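Local coordinates for protein putative polyketide cyclase SMa1630 (PDB 4U13) that is of unestablished function but belongs to the SnoaL-like family of the NTF2 clan and may act as a polyketide cyclase, at residues M4-I9 with L66-D71; A75-K80 with Y94-K99. All blocks are in the same frame, centred on the assembly; numbering follows the deposited sequence.

Contact 1 (M4-I9 with L66-D71); sequences MDLPDI and LESTVD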
loop_
_atom_site.group_PDB
_atom_site.type_symbol
_atom_site.label_atom_id
_atom_site.label_comp_id
_atom_site.label_asym_id
_atom_site.label_seq_id
_atom_site.Cartn_x
_atom_site.Cartn_y
_atom_site.Cartn_z
HETATM N N MSE A 4 -8.135 8.061 2.357
HETATM C CA MSE A 4 -9.553 8.454 2.228
HETATM C C MSE A 4 -9.726 9.788 1.504
HETATM O O MSE A 4 -10.807 10.069 1.022
HETATM C CB MSE A 4 -10.272 8.410 3.575
HETATM C CG MSE A 4 -9.576 9.262 4.635
HETATM SE SE MSE A 4 -10.870 10.076 5.899
HETATM C CE MSE A 4 -10.616 11.982 5.419
ATOM N N ASP A 5 -8.666 10.601 1.380
ATOM C CA ASP A 5 -8.720 11.857 0.602
ATOM C C ASP A 5 -8.864 11.596 -0.876
ATOM O O ASP A 5 -9.193 12.515 -1.611
ATOM C CB ASP A 5 -7.463 12.725 0.774
ATOM C CG ASP A 5 -7.208 13.132 2.219
ATOM O OD1 ASP A 5 -8.031 12.814 3.095
ATOM O OD2 ASP A 5 -6.174 13.776 2.495
ATOM N N LEU A 6 -8.589 10.372 -1.316
ATOM C CA LEU A 6 -8.622 10.051 -2.735
ATOM C C LEU A 6 -9.956 9.484 -3.092
ATOM O O LEU A 6 -10.569 8.868 -2.261
ATOM C CB LEU A 6 -7.535 9.034 -3.054
ATOM C CG LEU A 6 -6.102 9.576 -2.953
ATOM C CD1 LEU A 6 -5.039 8.501 -3.173
ATOM C CD2 LEU A 6 -5.934 10.702 -3.954
ATOM N N PRO A 7 -10.447 9.746 -4.309
ATOM C CA PRO A 7 -11.601 8.991 -4.839
ATOM C C PRO A 7 -11.331 7.470 -4.791
ATOM O O PRO A 7 -10.199 7.028 -4.997
ATOM C CB PRO A 7 -11.708 9.445 -6.299
ATOM C CG PRO A 7 -10.908 10.681 -6.420
ATOM C CD PRO A 7 -9.969 10.780 -5.243
ATOM N N ASP A 8 -12.347 6.658 -4.534
ATOM C CA ASP A 8 -12.119 5.217 -4.430
ATOM C C ASP A 8 -11.318 4.651 -5.604
ATOM O O ASP A 8 -10.480 3.785 -5.427
ATOM C CB ASP A 8 -13.443 4.471 -4.365
ATOM C CG ASP A 8 -14.092 4.589 -3.025
ATOM O OD1 ASP A 8 -13.357 4.868 -2.057
ATOM O OD2 ASP A 8 -15.326 4.402 -2.935
ATOM N N ILE A 9 -11.622 5.121 -6.804
ATOM C CA ILE A 9 -11.040 4.555 -7.983
ATOM C C ILE A 9 -9.526 4.851 -8.122
ATOM O O ILE A 9 -8.773 4.015 -8.601
ATOM C CB ILE A 9 -11.818 4.967 -9.242
ATOM C CG1 ILE A 9 -11.420 4.084 -10.430
ATOM C CG2 ILE A 9 -11.571 6.422 -9.564
ATOM C CD1 ILE A 9 -11.819 2.631 -10.253
ATOM N N LEU A 66 1.590 10.997 -1.906
ATOM C CA LEU A 66 1.985 11.888 -0.822
ATOM C C LEU A 66 0.950 12.970 -0.509
ATOM O O LEU A 66 0.888 13.425 0.603
ATOM C CB LEU A 66 3.272 12.625 -1.188
ATOM C CG LEU A 66 4.516 11.770 -1.410
ATOM C CD1 LEU A 66 5.706 12.678 -1.726
ATOM C CD2 LEU A 66 4.776 10.876 -0.197
ATOM N N GLU A 67 0.273 13.482 -1.525
ATOM C CA GLU A 67 -0.781 14.443 -1.328
ATOM C C GLU A 67 -1.650 14.482 -2.520
ATOM O O GLU A 67 -1.312 13.897 -3.553
ATOM C CB GLU A 67 -0.284 15.857 -0.987
ATOM C CG GLU A 67 0.928 16.369 -1.681
ATOM C CD GLU A 67 1.267 17.757 -1.151
ATOM O OE1 GLU A 67 0.496 18.690 -1.455
ATOM O OE2 GLU A 67 2.284 17.926 -0.435
ATOM N N SER A 68 -2.794 15.119 -2.362
ATOM C CA SER A 68 -3.770 15.141 -3.423
ATOM C C SER A 68 -4.723 16.346 -3.337
ATOM O O SER A 68 -4.917 16.906 -2.276
ATOM C CB SER A 68 -4.586 13.868 -3.355
ATOM O OG SER A 68 -5.351 13.853 -2.155
ATOM N N THR A 69 -5.276 16.727 -4.483
ATOM C CA THR A 69 -6.318 17.729 -4.581
ATOM C C THR A 69 -7.289 17.244 -5.686
ATOM O O THR A 69 -6.869 16.749 -6.718
ATOM C CB THR A 69 -5.745 19.151 -4.916
ATOM O OG1 THR A 69 -5.200 19.151 -6.241
ATOM C CG2 THR A 69 -4.619 19.576 -3.941
ATOM N N VAL A 70 -8.583 17.363 -5.447
ATOM C CA VAL A 70 -9.585 16.981 -6.438
ATOM C C VAL A 70 -10.182 18.281 -6.980
ATOM O O VAL A 70 -10.406 19.217 -6.242
ATOM C CB VAL A 70 -10.660 16.010 -5.847
ATOM C CG1 VAL A 70 -11.617 15.502 -6.934
ATOM C CG2 VAL A 70 -10.008 14.781 -5.197
ATOM N N ASP A 71 -10.304 18.398 -8.288
ATOM C CA ASP A 71 -11.008 19.542 -8.902
ATOM C C ASP A 71 -11.894 19.053 -10.061
ATOM O O ASP A 71 -11.405 18.809 -11.175
ATOM C CB ASP A 71 -10.029 20.640 -9.376
#
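L6 makes the tight part of this contact. Its CG stands anti to the carbonyl carbon (chi1 -69°), and with CD1 anti to CA (chi2 176°) the other branch, CD2, is the one turned onto strand 62-71, outermost in this chain's sheet, where it meets S68 CB at 3.5 Å, closer than two carbons usually sit. Serine suits this place because it is small: a branched leucine can press directly on its CB. L6 is buried, with V77 of strand 74-82 and F1 as further neighbours, so a purely hydrocarbon side chain fits there. The other side is looser and nearer solvent. P7 and V70 reach toward each other tip to tip, P7 CD lying 4.0 Å from V70 CG2, and V70 is itself exposed. Of its side chain, D5 lends the methylene carbon, CB resting 3.8 Å from S68 OG, while OD2 makes a weak hydrogen bond to the backbone N of Q2. P7 also occupies the N-cap position of helix 8-19, where the preset phi of proline agrees with a chain about to turn into a helix. No hydrogen bond joins the two segments, so residues 4-9 meet 66-71 by van der Waals contact alone, L6, P7 and V70 all contributing apolar surface.

Contact 2 (A75-K80 with Y94-K99); sequences ALVRAK and YSFTIK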
loop_
_atom_site.group_PDB
_atom_site.type_symbol
_atom_site.label_atom_id
_atom_site.label_comp_id
_atom_site.label_asym_id
_atom_site.label_seq_id
_atom_site.Cartn_x
_atom_site.Cartn_y
_atom_site.Cartn_z
ATOM N N ALA A 75 -8.507 14.422 -10.624
ATOM C CA ALA A 75 -7.752 14.228 -9.380
ATOM C C ALA A 75 -6.253 14.218 -9.651
ATOM O O ALA A 75 -5.753 13.493 -10.520
ATOM C CB ALA A 75 -8.161 12.954 -8.693
ATOM N N LEU A 76 -5.560 15.045 -8.877
ATOM C CA LEU A 76 -4.139 15.303 -9.025
ATOM C C LEU A 76 -3.406 14.803 -7.817
ATOM O O LEU A 76 -3.631 15.292 -6.710
ATOM C CB LEU A 76 -3.880 16.789 -9.128
ATOM C CG LEU A 76 -3.862 17.363 -10.540
ATOM C CD1 LEU A 76 -5.177 17.102 -11.262
ATOM C CD2 LEU A 76 -3.562 18.869 -10.482
ATOM N N VAL A 77 -2.484 13.867 -8.042
ATOM C CA VAL A 77 -1.800 13.199 -6.969
ATOM C C VAL A 77 -0.300 13.330 -7.169
ATOM O O VAL A 77 0.236 13.039 -8.241
ATOM C CB VAL A 77 -2.247 11.700 -6.881
ATOM C CG1 VAL A 77 -1.588 10.956 -5.731
ATOM C CG2 VAL A 77 -3.722 11.604 -6.640
ATOM N N ARG A 78 0.375 13.820 -6.143
ATOM C CA ARG A 78 1.814 13.828 -6.126
ATOM C C ARG A 78 2.254 12.484 -5.557
ATOM O O ARG A 78 1.804 12.081 -4.436
ATOM C CB ARG A 78 2.377 14.959 -5.280
ATOM C CG ARG A 78 2.232 16.315 -5.945
ATOM C CD ARG A 78 2.704 17.422 -4.998
ATOM N NE ARG A 78 4.134 17.263 -4.621
ATOM C CZ ARG A 78 5.167 17.815 -5.280
ATOM N NH1 ARG A 78 4.936 18.537 -6.372
ATOM N NH2 ARG A 78 6.423 17.622 -4.856
ATOM N N ALA A 79 3.138 11.790 -6.288
ATOM C CA ALA A 79 3.594 10.518 -5.792
ATOM C C ALA A 79 5.104 10.366 -5.839
ATOM O O ALA A 79 5.768 10.786 -6.791
ATOM C CB ALA A 79 2.877 9.389 -6.527
ATOM N N LYS A 80 5.666 9.810 -4.775
ATOM C CA LYS A 80 7.096 9.594 -4.739
ATOM C C LYS A 80 7.309 8.278 -5.444
ATOM O O LYS A 80 6.710 7.270 -5.119
ATOM C CB LYS A 80 7.653 9.562 -3.336
ATOM C CG LYS A 80 9.180 9.617 -3.354
ATOM C CD LYS A 80 9.794 9.470 -1.958
ATOM C CE LYS A 80 9.782 8.024 -1.500
ATOM N NZ LYS A 80 9.750 7.928 -0.013
ATOM N N TYR A 94 0.509 12.635 -10.839
ATOM C CA TYR A 94 -0.438 11.787 -11.559
ATOM C C TYR A 94 -1.797 12.508 -11.697
ATOM O O TYR A 94 -2.491 12.702 -10.696
ATOM C CB TYR A 94 -0.641 10.478 -10.777
ATOM C CG TYR A 94 0.465 9.418 -10.877
ATOM C CD1 TYR A 94 1.808 9.710 -10.543
ATOM C CD2 TYR A 94 0.160 8.117 -11.280
ATOM C CE1 TYR A 94 2.813 8.743 -10.623
ATOM C CE2 TYR A 94 1.144 7.132 -11.358
ATOM C CZ TYR A 94 2.472 7.442 -11.025
ATOM O OH TYR A 94 3.430 6.453 -11.091
ATOM N N SER A 95 -2.170 12.888 -12.915
ATOM C CA SER A 95 -3.470 13.532 -13.152
ATOM C C SER A 95 -4.457 12.575 -13.715
ATOM O O SER A 95 -4.344 12.158 -14.835
ATOM C CB SER A 95 -3.352 14.714 -14.129
ATOM O OG SER A 95 -2.468 15.676 -13.595
ATOM N N PHE A 96 -5.459 12.265 -12.939
ATOM C CA PHE A 96 -6.437 11.265 -13.323
ATOM C C PHE A 96 -7.727 11.952 -13.748
ATOM O O PHE A 96 -8.200 12.853 -13.058
ATOM C CB PHE A 96 -6.817 10.421 -12.116
ATOM C CG PHE A 96 -5.733 9.499 -11.594
ATOM C CD1 PHE A 96 -4.770 9.973 -10.671
ATOM C CD2 PHE A 96 -5.740 8.131 -11.906
ATOM C CE1 PHE A 96 -3.806 9.110 -10.141
ATOM C CE2 PHE A 96 -4.809 7.265 -11.355
ATOM C CZ PHE A 96 -3.831 7.757 -10.486
ATOM N N THR A 97 -8.322 11.495 -14.840
ATOM C CA THR A 97 -9.662 11.899 -15.225
ATOM C C THR A 97 -10.568 10.708 -15.101
ATOM O O THR A 97 -10.306 9.643 -15.657
ATOM C CB THR A 97 -9.711 12.432 -16.659
ATOM O OG1 THR A 97 -8.689 13.433 -16.801
ATOM C CG2 THR A 97 -11.050 13.045 -16.962
ATOM N N ILE A 98 -11.663 10.956 -14.411
ATOM C CA ILE A 98 -12.621 9.972 -13.974
ATOM C C ILE A 98 -13.927 10.205 -14.737
ATOM O O ILE A 98 -14.514 11.258 -14.596
ATOM C CB ILE A 98 -12.966 10.194 -12.481
ATOM C CG1 ILE A 98 -11.703 10.327 -11.623
ATOM C CG2 ILE A 98 -13.837 9.074 -11.952
ATOM C CD1 ILE A 98 -10.818 9.102 -11.671
ATOM N N LYS A 99 -14.361 9.247 -15.549
ATOM C CA LYS A 99 -15.670 9.303 -16.184
ATOM C C LYS A 99 -16.358 8.029 -15.781
ATOM O O LYS A 99 -15.906 6.943 -16.150
ATOM C CB LYS A 99 -15.555 9.401 -17.711
#
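Four backbone hydrogen bonds tie A75 and V77 to F96 and Y94. A75 and F96 exchange a reciprocal pair, and F96 N to A75 O is nearly straight, 2.7 Å with 178° at the hydrogen. V77 and Y94 form the second hydrogen-bonded pair: Y94 N reaches V77 O at 2.6 Å within the carbonyl plane, whereas V77 N approaches Y94 O from above that plane. Between them lies the non-hydrogen-bonded pair L76 and S95, where S95 CA touches A75 O and L76 CA touches Y94 O in CA-H...O contacts.

Side chains fill the two faces differently. With A75, V77, Y94 and F96 the face is apolar and buried. F96 CG is anti to the carbonyl carbon (chi1 -69°), so the ring edge lies by A75 O, with CD1 3.7 Å away, and its CE1 comes 4.3 Å from V77 CG2. Y94, turned in the same sense (chi1 -77°), sends its ring along the neighbouring strand until CE1 lies 4.1 Å from A79 CB; alanine, a single methyl, suits a site beside so large a ring. On the other face, L76 CG packs 3.8 Å from S95 OG, a leucine with a small polar partner on a partly exposed surface.

Helix 8-19 covers the aromatic face and helps to place the rings: Y13 meets F96 edge-to-face, and F14 meets Y94 with the planes inclined. On the adjacent strand 102-108, I103 and L106 touch F96. At the far end K80 forms a salt bridge with E64 and a hydrogen bond to Q2 of the second subunit. The whole is an antiparallel beta hairpin in the curved sheet of an NTF2-like alpha+beta fold, with a helix packed over its apolar face.

How the contacts relate
Contacts 1 and 2 lie on the same side of the chain's centre, their own centres about 8 Å apart, and both reach the same sheet. Strand 62-71 of contact 1 is the immediate neighbour of strand 74-82 of contact 2, and probable hydrogen bonds join them: L66 N to R78 O at 2.8 Å and T69 O to L76 N at 3.0 Å. The first lies at a classic beta bulge, where L66 and E67 both face R78. Side chains bridge them too, L6 CD2 meeting V77 CG2 at 3.6 Å and I9 CG2 meeting I98 CD1 at 3.5 Å. Residues 4-9 thus pack against the hairpin's apolar face, which typically lines the pocket in NTF2-like proteins.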